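PDB 4PSR: alpha-fucosidase GH29 from Fusarium graminearum, which hydrolyses alpha-linked L-fucose as a family 29 glycoside hydrolase, probably releasing it from the carbohydrate of glycoproteins. Local coordinates for residues R249-F257 with V268-F278. Residues are numbered along the deposited sequence; the frame is centred on the assembly and turned at random. Where two conformers were deposited one is given.
Sequences RLEFLAYYF and VTTYKHHDHGF. With FUL (beta-L-fucopyranose), chain M.
L253 drops its CD2 methyl onto the middle of the F278 ring, a CH-pi contact 3.9 Å from the centroid, where helix 246-263 packs against strand 268-272 of the TIM barrel. The segments 249-257 and 268-272 run nearly antiparallel (153°), as expected of an alpha-helix and the barrel strand that follows it. The packing is tight around F278, L253, F252 and T269. F252, with CG anti to its backbone N (chi1 165°), brings CD2 to within 3.7 Å of F278 CZ; the two rings meet rim to rim with their planes only 13° apart, neither over the other's face. T269 comes up from the strand: its CG2 touches L253 CD2 at 3.9 Å and the edge of the F257 ring, while OG1 lies at the F252 edge and hydrogen-bonds to I223 O. Y256 turns its ring edge to the V268 carbonyl, its hydroxyl hydrogen-bonded to P220 O. At the C-terminal end of the strand, K272 NZ donates to O5 of the bound fucose and salt-bridges D226. The other end, around exposed H276, is looser and wetter. There R249, its NE hydrogen-bonded to V244 O, reaches the loop after the strand, and a water links NH1 to H276 O. R249 NH1 donates to G277 O at 2.9 Å, the oxygen lying close to the guanidinium plane.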
loop_
_atom_site.group_PDB
_atom_site.type_symbol
_atom_site.label_atom_id
_atom_site.label_comp_id
_atom_site.label_asym_id
_atom_site.label_seq_id
_atom_site.Cartn_x
_atom_site.Cartn_y
_atom_site.Cartn_z
ATOM N N ARG A 249 -7.420 -13.039 -16.929
ATOM C CA ARG A 249 -6.511 -12.042 -16.346
ATOM C C ARG A 249 -5.911 -11.133 -17.388
ATOM O O ARG A 249 -5.901 -9.917 -17.237
ATOM C CB ARG A 249 -5.427 -12.753 -15.544
ATOM C CG ARG A 249 -5.916 -13.298 -14.238
ATOM C CD ARG A 249 -4.822 -13.993 -13.481
ATOM N NE ARG A 249 -4.621 -15.399 -13.836
ATOM C CZ ARG A 249 -3.447 -15.959 -14.108
ATOM N NH1 ARG A 249 -2.336 -15.265 -14.236
ATOM N NH2 ARG A 249 -3.401 -17.271 -14.316
ATOM N N LEU A 250 -5.449 -11.712 -18.488
ATOM C CA LEU A 250 -4.845 -10.950 -19.555
ATOM C C LEU A 250 -5.870 -10.052 -20.253
ATOM O O LEU A 250 -5.538 -8.936 -20.658
ATOM C CB LEU A 250 -4.181 -11.881 -20.583
ATOM C CG LEU A 250 -2.871 -12.483 -20.095
ATOM C CD1 LEU A 250 -2.447 -13.594 -21.051
ATOM C CD2 LEU A 250 -1.811 -11.396 -20.049
ATOM N N GLU A 251 -7.109 -10.535 -20.384
ATOM C CA GLU A 251 -8.154 -9.728 -21.011
ATOM C C GLU A 251 -8.502 -8.511 -20.119
ATOM O O GLU A 251 -8.739 -7.421 -20.623
ATOM C CB GLU A 251 -9.381 -10.602 -21.288
ATOM C CG GLU A 251 -9.162 -11.527 -22.502
ATOM C CD GLU A 251 -10.187 -12.626 -22.650
ATOM O OE1 GLU A 251 -11.102 -12.734 -21.825
ATOM O OE2 GLU A 251 -10.061 -13.407 -23.623
ATOM N N PHE A 252 -8.528 -8.727 -18.799
ATOM C CA PHE A 252 -8.692 -7.606 -17.864
ATOM C C PHE A 252 -7.590 -6.553 -18.022
ATOM O O PHE A 252 -7.887 -5.342 -18.157
ATOM C CB PHE A 252 -8.716 -8.073 -16.406
ATOM C CG PHE A 252 -8.515 -6.935 -15.445
ATOM C CD1 PHE A 252 -9.498 -5.960 -15.261
ATOM C CD2 PHE A 252 -7.304 -6.791 -14.777
ATOM C CE1 PHE A 252 -9.280 -4.877 -14.404
ATOM C CE2 PHE A 252 -7.077 -5.720 -13.916
ATOM C CZ PHE A 252 -8.061 -4.761 -13.734
ATOM N N LEU A 253 -6.321 -6.978 -18.001
ATOM C CA LEU A 253 -5.210 -6.045 -18.096
ATOM C C LEU A 253 -5.295 -5.242 -19.394
ATOM O O LEU A 253 -5.177 -4.010 -19.396
ATOM C CB LEU A 253 -3.868 -6.807 -17.974
ATOM C CG LEU A 253 -3.605 -7.458 -16.620
ATOM C CD1 LEU A 253 -2.382 -8.375 -16.679
ATOM C CD2 LEU A 253 -3.403 -6.370 -15.535
ATOM N N ALA A 254 -5.471 -5.939 -20.518
ATOM C CA ALA A 254 -5.573 -5.226 -21.790
ATOM C C ALA A 254 -6.770 -4.265 -21.835
ATOM O O ALA A 254 -6.640 -3.131 -22.292
ATOM C CB ALA A 254 -5.621 -6.208 -22.981
ATOM N N TYR A 255 -7.924 -4.715 -21.325
ATOM C CA TYR A 255 -9.116 -3.868 -21.340
ATOM C C TYR A 255 -8.932 -2.592 -20.525
ATOM O O TYR A 255 -9.179 -1.491 -21.005
ATOM C CB TYR A 255 -10.336 -4.643 -20.874
ATOM C CG TYR A 255 -11.653 -3.957 -21.134
ATOM C CD1 TYR A 255 -12.393 -4.250 -22.268
ATOM C CD2 TYR A 255 -12.173 -3.023 -20.249
ATOM C CE1 TYR A 255 -13.601 -3.645 -22.520
ATOM C CE2 TYR A 255 -13.396 -2.420 -20.484
ATOM C CZ TYR A 255 -14.099 -2.742 -21.639
ATOM O OH TYR A 255 -15.322 -2.159 -21.907
ATOM N N TYR A 256 -8.433 -2.749 -19.306
ATOM C CA TYR A 256 -8.227 -1.608 -18.435
ATOM C C TYR A 256 -7.146 -0.677 -18.985
ATOM O O TYR A 256 -7.341 0.548 -19.005
ATOM C CB TYR A 256 -7.864 -2.102 -17.043
ATOM C CG TYR A 256 -7.756 -1.005 -15.984
ATOM C CD1 TYR A 256 -8.611 0.100 -15.982
ATOM C CD2 TYR A 256 -6.815 -1.090 -14.958
ATOM C CE1 TYR A 256 -8.547 1.068 -14.972
ATOM C CE2 TYR A 256 -6.738 -0.122 -13.958
ATOM C CZ TYR A 256 -7.604 0.947 -13.975
ATOM O OH TYR A 256 -7.503 1.886 -12.958
ATOM N N PHE A 257 -6.009 -1.219 -19.432
ATOM C CA PHE A 257 -4.937 -0.370 -19.938
ATOM C C PHE A 257 -5.372 0.344 -21.232
ATOM O O PHE A 257 -5.016 1.500 -21.465
ATOM C CB PHE A 257 -3.641 -1.181 -20.149
ATOM C CG PHE A 257 -3.076 -1.791 -18.895
ATOM C CD1 PHE A 257 -3.449 -1.349 -17.631
ATOM C CD2 PHE A 257 -2.146 -2.817 -18.985
ATOM C CE1 PHE A 257 -2.909 -1.937 -16.499
ATOM C CE2 PHE A 257 -1.622 -3.426 -17.852
ATOM C CZ PHE A 257 -1.977 -2.959 -16.600
ATOM N N VAL A 268 -3.550 2.589 -12.816
ATOM C CA VAL A 268 -2.743 1.656 -12.032
ATOM C C VAL A 268 -3.570 0.459 -11.641
ATOM O O VAL A 268 -4.742 0.591 -11.281
ATOM C CB VAL A 268 -2.255 2.331 -10.739
ATOM C CG1 VAL A 268 -1.483 1.378 -9.831
ATOM C CG2 VAL A 268 -1.410 3.545 -11.076
ATOM N N THR A 269 -2.987 -0.747 -11.695
ATOM C CA THR A 269 -3.610 -1.872 -11.024
ATOM C C THR A 269 -2.625 -2.533 -10.059
ATOM O O THR A 269 -1.415 -2.590 -10.327
ATOM C CB THR A 269 -4.219 -2.891 -12.030
ATOM O OG1 THR A 269 -5.099 -3.791 -11.356
ATOM C CG2 THR A 269 -3.138 -3.677 -12.776
ATOM N N THR A 270 -3.129 -2.916 -8.894
ATOM C CA THR A 270 -2.317 -3.538 -7.851
ATOM C C THR A 270 -2.753 -4.998 -7.644
ATOM O O THR A 270 -3.881 -5.393 -8.000
ATOM C CB THR A 270 -2.386 -2.785 -6.474
ATOM O OG1 THR A 270 -3.663 -3.013 -5.868
ATOM C CG2 THR A 270 -2.154 -1.286 -6.609
ATOM N N TYR A 271 -1.856 -5.800 -7.104
ATOM C CA TYR A 271 -2.171 -7.199 -6.817
ATOM C C TYR A 271 -1.301 -7.602 -5.626
ATOM O O TYR A 271 -0.277 -6.947 -5.366
ATOM C CB TYR A 271 -1.977 -8.117 -8.044
ATOM C CG TYR A 271 -0.528 -8.304 -8.389
ATOM C CD1 TYR A 271 0.280 -7.235 -8.768
ATOM C CD2 TYR A 271 0.044 -9.573 -8.296
ATOM C CE1 TYR A 271 1.608 -7.408 -9.021
ATOM C CE2 TYR A 271 1.381 -9.761 -8.550
ATOM C CZ TYR A 271 2.161 -8.686 -8.915
ATOM O OH TYR A 271 3.515 -8.881 -9.136
ATOM N N LYS A 272 -1.697 -8.643 -4.899
ATOM C CA LYS A 272 -0.945 -9.020 -3.688
ATOM C C LYS A 272 0.458 -9.519 -4.053
ATOM O O LYS A 272 0.626 -10.277 -4.992
ATOM C CB LYS A 272 -1.705 -10.026 -2.831
ATOM C CG LYS A 272 -2.985 -9.469 -2.250
ATOM C CD LYS A 272 -2.706 -8.327 -1.247
ATOM C CE LYS A 272 -3.961 -7.812 -0.565
ATOM N NZ LYS A 272 -4.483 -8.804 0.401
ATOM N N HIS A 273 1.448 -9.070 -3.285
ATOM C CA HIS A 273 2.867 -9.312 -3.554
ATOM C C HIS A 273 3.207 -10.773 -3.805
ATOM O O HIS A 273 3.970 -11.083 -4.706
ATOM C CB HIS A 273 3.713 -8.750 -2.390
ATOM C CG HIS A 273 5.161 -9.152 -2.431
ATOM N ND1 HIS A 273 5.754 -9.906 -1.442
ATOM C CD2 HIS A 273 6.129 -8.887 -3.337
ATOM C CE1 HIS A 273 7.029 -10.094 -1.739
ATOM N NE2 HIS A 273 7.284 -9.491 -2.884
ATOM N N HIS A 274 2.630 -11.647 -3.010
ATOM C CA HIS A 274 2.953 -13.086 -3.053
ATOM C C HIS A 274 2.237 -13.811 -4.198
ATOM O O HIS A 274 2.578 -14.936 -4.545
ATOM C CB HIS A 274 2.582 -13.716 -1.726
ATOM C CG HIS A 274 1.112 -13.724 -1.442
ATOM N ND1 HIS A 274 0.296 -14.781 -1.793
ATOM C CD2 HIS A 274 0.310 -12.811 -0.845
ATOM C CE1 HIS A 274 -0.944 -14.523 -1.412
ATOM N NE2 HIS A 274 -0.961 -13.338 -0.830
ATOM N N ASP A 275 1.242 -13.160 -4.777
ATOM C CA ASP A 275 0.417 -13.730 -5.838
ATOM C C ASP A 275 1.176 -13.634 -7.162
ATOM O O ASP A 275 1.941 -12.686 -7.427
ATOM C CB ASP A 275 -0.904 -12.921 -5.871
ATOM C CG ASP A 275 -2.017 -13.528 -6.727
ATOM O OD1 ASP A 275 -1.746 -14.284 -7.691
ATOM O OD2 ASP A 275 -3.201 -13.267 -6.376
ATOM N N HIS A 276 0.999 -14.642 -8.018
ATOM C CA HIS A 276 1.691 -14.702 -9.293
ATOM C C HIS A 276 0.775 -14.291 -10.450
ATOM O O HIS A 276 1.137 -14.391 -11.614
ATOM C CB HIS A 276 2.228 -16.127 -9.526
ATOM C CG HIS A 276 3.202 -16.577 -8.484
ATOM N ND1 HIS A 276 4.484 -16.082 -8.403
ATOM C CD2 HIS A 276 3.072 -17.460 -7.469
ATOM C CE1 HIS A 276 5.110 -16.652 -7.387
ATOM N NE2 HIS A 276 4.273 -17.486 -6.799
ATOM N N GLY A 277 -0.427 -13.837 -10.131
ATOM C CA GLY A 277 -1.426 -13.639 -11.163
ATOM C C GLY A 277 -1.182 -12.524 -12.154
ATOM O O GLY A 277 -1.640 -12.598 -13.296
ATOM N N PHE A 278 -0.514 -11.453 -11.708
ATOM C CA PHE A 278 -0.078 -10.389 -12.592
ATOM C C PHE A 278 1.460 -10.323 -12.534
ATOM O O PHE A 278 2.080 -11.038 -11.723
ATOM C CB PHE A 278 -0.642 -9.001 -12.167
ATOM C CG PHE A 278 -2.153 -8.830 -12.281
ATOM C CD1 PHE A 278 -2.952 -9.681 -13.028
ATOM C CD2 PHE A 278 -2.760 -7.755 -11.627
ATOM C CE1 PHE A 278 -4.326 -9.462 -13.116
ATOM C CE2 PHE A 278 -4.110 -7.524 -11.713
ATOM C CZ PHE A 278 -4.906 -8.385 -12.462
HETATM C C1 FUL M . -7.027 -9.945 2.462
HETATM C C2 FUL M . -8.514 -10.219 2.568
HETATM O O2 FUL M . -8.802 -11.618 2.712
HETATM C C3 FUL M . -8.991 -9.451 3.773
HETATM O O3 FUL M . -10.360 -9.725 3.976
HETATM C C4 FUL M . -8.750 -7.988 3.501
HETATM O O4 FUL M . -9.553 -7.574 2.400
HETATM C C5 FUL M . -7.270 -7.767 3.213
HETATM C C6 FUL M . -6.947 -6.334 2.850
HETATM O O5 FUL M . -6.793 -8.592 2.153
HETATM O O1 FUL M . -6.510 -10.707 1.402
HETATM O O HOH W 1 0.197 -16.577 -13.612
#